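Endoglucanase (Clostridium thermocellum, PDB 2YIK) probably hydrolyses internal beta-1,4-glucosidic bonds of cellulose, as a family 9 glycoside hydrolase carrying a catalytic domain and a dockerin. Local coordinates at residues A[134-139]-A[325-330]; A[304-309]-A[362-367]. All blocks are in the same frame, centred on the assembly; numbering follows the deposited sequence.

Running from the N terminus, the chain first passes through helix 124-140, whose segment 134-139 meets its partner 186 residues further on. Segment 304-309 comes next, leaving the end of helix 296-305, and then helix 322-336 supplies 325-330, closing the long loop of interaction 1. Segment 362-367, at the start of helix 363-373, closes the shorter loop of interaction 2. The segments alternate, so the two loops cross rather than nest. Helix 322-336 joins them: one side meets Trp-136, while Ala-326 and Leu-329 pack on Tyr-306 and Ala-330 on Trp-362. Interaction 1 thus ties helix 124-140 to helix 322-336, and interaction 2 the connection after helix 296-305 to the start of helix 363-373.

Interaction 1: A[134-139]-A[325-330]; sequences VGWGYY and TACILA
Trp-136 reaches from helix 124-140 to helix 322-336 and presents its six-membered ring to Cys-327 and Ile-328, which meet it differently. Ile-328 lies over one face, the two side chains sliding past each other in opposite directions: its CD1 is 4.1 Å from the centroid of that ring and 29° off the normal, a CH-pi contact nearest to CZ3 of Trp-136, 3.7 Å from CD1 of Ile-328. The bend at chi2 (-55°) helps bring this methyl over the indole, although its CA-CB bond does not aim at the tryptophan. Cys-327 approaches obliquely with its CB, 3.6 Å from CH2 of Trp-136, while its SG lies at the ring edge, 5.3 Å from the six-ring centroid, in a sulfur-aromatic contact. A chi1 of 162° turns the indole away from the backbone N; a long, flat side chain suits this place because the nearest CA atoms, those of Trp-136 and Ile-328, are 9.5 Å apart. Trp-284 and His-316 meet the indole edge-to-face, and helix 392-408 adds Leu-401, Ile-402 and Val-405. No hydrogen bond links the segments; this buried junction relies on dispersion and weak C-H and sulfur contacts with the ring.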
# COMPACT_ATOMS: atom_id res chain seq x y z
N VAL A 134 -1.43 1.30 -4.39
CA VAL A 134 -1.43 2.52 -5.20
C VAL A 134 -1.13 2.08 -6.65
O VAL A 134 -1.71 2.60 -7.60
CB VAL A 134 -0.36 3.53 -4.74
CG1 VAL A 134 -0.27 4.68 -5.73
CG2 VAL A 134 -0.71 4.07 -3.35
N GLY A 135 -0.23 1.11 -6.80
CA GLY A 135 0.11 0.60 -8.12
C GLY A 135 -1.08 -0.08 -8.79
O GLY A 135 -1.27 0.03 -10.00
N TRP A 136 -1.86 -0.78 -7.97
CA TRP A 136 -3.08 -1.52 -8.33
C TRP A 136 -4.07 -0.48 -8.89
O TRP A 136 -4.62 -0.67 -9.98
CB TRP A 136 -3.53 -2.19 -7.01
CG TRP A 136 -4.93 -2.76 -6.64
CD1 TRP A 136 -5.39 -2.91 -5.35
CD2 TRP A 136 -5.92 -3.39 -7.47
NE1 TRP A 136 -6.57 -3.58 -5.32
CE2 TRP A 136 -6.94 -3.88 -6.59
CE3 TRP A 136 -6.07 -3.58 -8.84
CZ2 TRP A 136 -8.06 -4.55 -7.05
CZ3 TRP A 136 -7.19 -4.24 -9.29
CH2 TRP A 136 -8.18 -4.72 -8.40
N GLY A 137 -4.24 0.63 -8.19
CA GLY A 137 -5.14 1.67 -8.66
C GLY A 137 -4.67 2.34 -9.95
O GLY A 137 -5.48 2.62 -10.84
N TYR A 138 -3.37 2.62 -10.04
CA TYR A 138 -2.80 3.26 -11.23
C TYR A 138 -2.95 2.32 -12.42
O TYR A 138 -3.26 2.75 -13.53
CB TYR A 138 -1.32 3.59 -10.98
CG TYR A 138 -0.67 4.39 -12.08
CD1 TYR A 138 -1.21 5.61 -12.51
CD2 TYR A 138 0.50 3.93 -12.70
CE1 TYR A 138 -0.61 6.34 -13.54
CE2 TYR A 138 1.10 4.66 -13.73
CZ TYR A 138 0.54 5.86 -14.15
OH TYR A 138 1.10 6.56 -15.19
N TYR A 139 -2.75 1.02 -12.19
CA TYR A 139 -2.89 0.03 -13.25
C TYR A 139 -4.33 -0.02 -13.78
O TYR A 139 -4.55 -0.06 -14.99
CB TYR A 139 -2.49 -1.35 -12.74
CG TYR A 139 -2.85 -2.50 -13.65
CD1 TYR A 139 -2.18 -2.71 -14.87
CD2 TYR A 139 -3.87 -3.38 -13.32
CE1 TYR A 139 -2.53 -3.78 -15.72
CE2 TYR A 139 -4.24 -4.43 -14.15
CZ TYR A 139 -3.57 -4.63 -15.35
OH TYR A 139 -3.96 -5.68 -16.16
N THR A 325 -6.58 -9.99 -4.17
CA THR A 325 -6.16 -11.19 -4.87
C THR A 325 -7.32 -11.74 -5.70
O THR A 325 -7.15 -12.04 -6.88
CB THR A 325 -5.68 -12.28 -3.87
OG1 THR A 325 -4.52 -11.80 -3.16
CG2 THR A 325 -5.31 -13.57 -4.58
N ALA A 326 -8.49 -11.84 -5.09
CA ALA A 326 -9.66 -12.35 -5.79
C ALA A 326 -9.95 -11.54 -7.04
O ALA A 326 -10.31 -12.10 -8.07
CB ALA A 326 -10.88 -12.35 -4.88
N CYS A 327 -9.79 -10.22 -6.95
CA CYS A 327 -10.03 -9.34 -8.09
C CYS A 327 -9.07 -9.66 -9.25
O CYS A 327 -9.48 -9.74 -10.40
CB CYS A 327 -9.84 -7.87 -7.70
SG CYS A 327 -11.16 -7.17 -6.68
N ILE A 328 -7.80 -9.85 -8.92
CA ILE A 328 -6.82 -10.13 -9.95
C ILE A 328 -7.04 -11.50 -10.60
O ILE A 328 -6.96 -11.63 -11.82
CB ILE A 328 -5.38 -10.03 -9.39
CG1 ILE A 328 -5.19 -8.66 -8.73
CG2 ILE A 328 -4.35 -10.21 -10.53
CD1 ILE A 328 -5.52 -7.50 -9.63
N LEU A 329 -7.33 -12.51 -9.78
CA LEU A 329 -7.60 -13.84 -10.31
C LEU A 329 -8.84 -13.79 -11.21
O LEU A 329 -8.91 -14.49 -12.21
CB LEU A 329 -7.81 -14.84 -9.17
CG LEU A 329 -6.53 -15.25 -8.42
CD1 LEU A 329 -6.87 -16.19 -7.27
CD2 LEU A 329 -5.57 -15.93 -9.39
N ALA A 330 -9.80 -12.95 -10.86
CA ALA A 330 -11.00 -12.83 -11.67
C ALA A 330 -10.69 -12.15 -13.00
O ALA A 330 -11.21 -12.54 -14.05
CB ALA A 330 -12.08 -12.07 -10.92

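Interaction 2: A[304-309]-A[362-367]; sequences KYYDYY and WKPIQD
Pro-364 and Tyr-308 form the centre of the contact through a CH-pi interaction. CG of Pro-364 stands over one face of the phenol, 3.7 Å from the ring centroid and 25° off the normal, but offset toward the rim. It is therefore closest to CE1 of Tyr-308, at 3.3 Å. The two side chains cross at about a right angle. A proline suits this place because its compact ring can press a CH2 group against the aromatic face, and because the first turn of a helix does not need its missing amide hydrogen.

Further van der Waals contacts flank this pair, with phenolic oxygens packing on carbon. OH of Tyr-306 comes within 4.0 Å of CG of Pro-364, and within its own segment CE2 of Tyr-306 abuts the edge of the Tyr-308 ring. CB of Lys-363 lies 3.7 Å from OH of Tyr-308; a bend at chi2 (51°) then turns the lysine chain along the helix, toward Asp-367 and away from the tyrosines.

Polar interactions act within each segment or beyond the pair. The OH of Tyr-308 is hydrogen-bonded to the backbone N of Asp-360, which ties the phenol to the residues leading into helix 363-373. One turn apart on that helix, NZ of Lys-363 and OD1 of Asp-367 form a salt bridge of 3.5 Å. In the other segment OD1 of Asp-307 accepts a hydrogen bond from the backbone N of Tyr-309 (3.1 Å), which approaches from above the carboxylate plane.

That last bond makes an Asx turn, following the exit from helix 296-305. The contact joins this interhelical connection to the N-terminal turn of helix 363-373 within the helical catalytic domain of a family 9 glycoside hydrolase, whose family fold is an (alpha/alpha)6 barrel.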
# COMPACT_ATOMS: atom_id res chain seq x y z
N LYS A 304 -3.08 -23.10 -5.46
CA LYS A 304 -2.72 -23.99 -4.36
C LYS A 304 -3.08 -23.41 -2.98
O LYS A 304 -3.47 -24.14 -2.08
CB LYS A 304 -1.21 -24.29 -4.41
CG LYS A 304 -0.71 -25.32 -3.39
CD LYS A 304 0.78 -25.67 -3.61
CE LYS A 304 1.04 -26.17 -5.04
NZ LYS A 304 2.48 -26.54 -5.32
N TYR A 305 -2.96 -22.09 -2.82
CA TYR A 305 -3.24 -21.48 -1.53
C TYR A 305 -4.43 -20.53 -1.46
O TYR A 305 -4.81 -20.11 -0.37
CB TYR A 305 -1.98 -20.75 -1.04
CG TYR A 305 -0.77 -21.65 -0.90
CD1 TYR A 305 -0.65 -22.53 0.18
CD2 TYR A 305 0.24 -21.64 -1.86
CE1 TYR A 305 0.46 -23.38 0.30
CE2 TYR A 305 1.36 -22.47 -1.75
CZ TYR A 305 1.46 -23.34 -0.67
OH TYR A 305 2.56 -24.16 -0.55
N TYR A 306 -5.03 -20.22 -2.60
CA TYR A 306 -6.18 -19.31 -2.63
C TYR A 306 -7.38 -19.78 -1.81
O TYR A 306 -7.93 -20.86 -2.04
CB TYR A 306 -6.62 -19.07 -4.09
CG TYR A 306 -7.82 -18.15 -4.25
CD1 TYR A 306 -7.90 -16.94 -3.55
CD2 TYR A 306 -8.85 -18.46 -5.14
CE1 TYR A 306 -8.98 -16.07 -3.73
CE2 TYR A 306 -9.94 -17.60 -5.33
CZ TYR A 306 -10.00 -16.40 -4.62
OH TYR A 306 -11.07 -15.54 -4.77
N ASP A 307 -7.77 -18.96 -0.84
CA ASP A 307 -8.92 -19.24 0.03
C ASP A 307 -10.12 -18.55 -0.61
O ASP A 307 -10.34 -17.35 -0.41
CB ASP A 307 -8.65 -18.68 1.44
CG ASP A 307 -9.76 -19.02 2.44
OD1 ASP A 307 -10.81 -19.57 2.01
OD2 ASP A 307 -9.59 -18.74 3.64
N TYR A 308 -10.89 -19.31 -1.38
CA TYR A 308 -12.06 -18.80 -2.08
C TYR A 308 -13.10 -18.23 -1.12
O TYR A 308 -13.92 -17.40 -1.50
CB TYR A 308 -12.69 -19.93 -2.90
CG TYR A 308 -13.85 -19.55 -3.80
CD1 TYR A 308 -13.64 -18.90 -5.01
CD2 TYR A 308 -15.16 -19.89 -3.44
CE1 TYR A 308 -14.70 -18.61 -5.86
CE2 TYR A 308 -16.22 -19.60 -4.28
CZ TYR A 308 -15.99 -18.96 -5.49
OH TYR A 308 -17.04 -18.69 -6.33
N TYR A 309 -13.05 -18.68 0.13
CA TYR A 309 -14.01 -18.25 1.15
C TYR A 309 -13.62 -16.97 1.89
O TYR A 309 -14.44 -16.39 2.59
CB TYR A 309 -14.23 -19.38 2.16
CG TYR A 309 -14.57 -20.70 1.49
CD1 TYR A 309 -15.65 -20.78 0.61
CD2 TYR A 309 -13.77 -21.83 1.67
CE1 TYR A 309 -15.93 -21.97 -0.09
CE2 TYR A 309 -14.04 -23.02 0.97
CZ TYR A 309 -15.12 -23.08 0.09
OH TYR A 309 -15.37 -24.24 -0.62
N TRP A 362 -15.41 -14.00 -9.79
CA TRP A 362 -15.92 -12.69 -9.34
C TRP A 362 -16.92 -12.80 -8.18
O TRP A 362 -17.18 -11.82 -7.49
CB TRP A 362 -16.60 -11.94 -10.49
CG TRP A 362 -15.67 -11.17 -11.38
CD1 TRP A 362 -15.50 -11.34 -12.72
CD2 TRP A 362 -14.79 -10.09 -11.00
NE1 TRP A 362 -14.58 -10.44 -13.20
CE2 TRP A 362 -14.12 -9.66 -12.17
CE3 TRP A 362 -14.50 -9.45 -9.78
CZ2 TRP A 362 -13.19 -8.62 -12.17
CZ3 TRP A 362 -13.57 -8.41 -9.78
CH2 TRP A 362 -12.93 -8.01 -10.97
N LYS A 363 -17.49 -13.99 -7.98
CA LYS A 363 -18.49 -14.19 -6.93
C LYS A 363 -18.04 -13.80 -5.53
O LYS A 363 -18.79 -13.15 -4.79
CB LYS A 363 -19.00 -15.65 -6.95
CG LYS A 363 -20.16 -15.93 -6.01
CD LYS A 363 -21.29 -14.93 -6.19
CE LYS A 363 -22.54 -15.33 -5.41
NZ LYS A 363 -23.65 -14.37 -5.68
N PRO A 364 -16.81 -14.16 -5.13
CA PRO A 364 -16.40 -13.77 -3.77
C PRO A 364 -16.41 -12.25 -3.56
O PRO A 364 -16.69 -11.77 -2.46
CB PRO A 364 -15.00 -14.36 -3.65
CG PRO A 364 -15.10 -15.59 -4.50
CD PRO A 364 -15.82 -15.07 -5.72
N ILE A 365 -16.10 -11.51 -4.62
CA ILE A 365 -16.07 -10.05 -4.53
C ILE A 365 -17.49 -9.49 -4.65
O ILE A 365 -17.79 -8.43 -4.09
CB ILE A 365 -15.14 -9.45 -5.62
CG1 ILE A 365 -13.68 -9.56 -5.15
CG2 ILE A 365 -15.53 -8.01 -5.93
CD1 ILE A 365 -13.38 -8.78 -3.87
N GLN A 366 -18.36 -10.19 -5.36
CA GLN A 366 -19.74 -9.73 -5.47
C GLN A 366 -20.36 -9.85 -4.08
O GLN A 366 -21.15 -9.01 -3.66
CB GLN A 366 -20.53 -10.57 -6.48
CG GLN A 366 -21.96 -10.07 -6.68
CD GLN A 366 -22.78 -10.96 -7.60
OE1 GLN A 366 -24.00 -10.80 -7.70
NE2 GLN A 366 -22.13 -11.91 -8.26
N ASP A 367 -19.98 -10.92 -3.37
CA ASP A 367 -20.48 -11.14 -2.01
C ASP A 367 -19.93 -10.08 -1.05
O ASP A 367 -20.64 -9.60 -0.18
CB ASP A 367 -20.05 -12.53 -1.50
CG ASP A 367 -20.83 -13.65 -2.15
OD1 ASP A 367 -21.75 -13.36 -2.94
OD2 ASP A 367 -20.54 -14.83 -1.85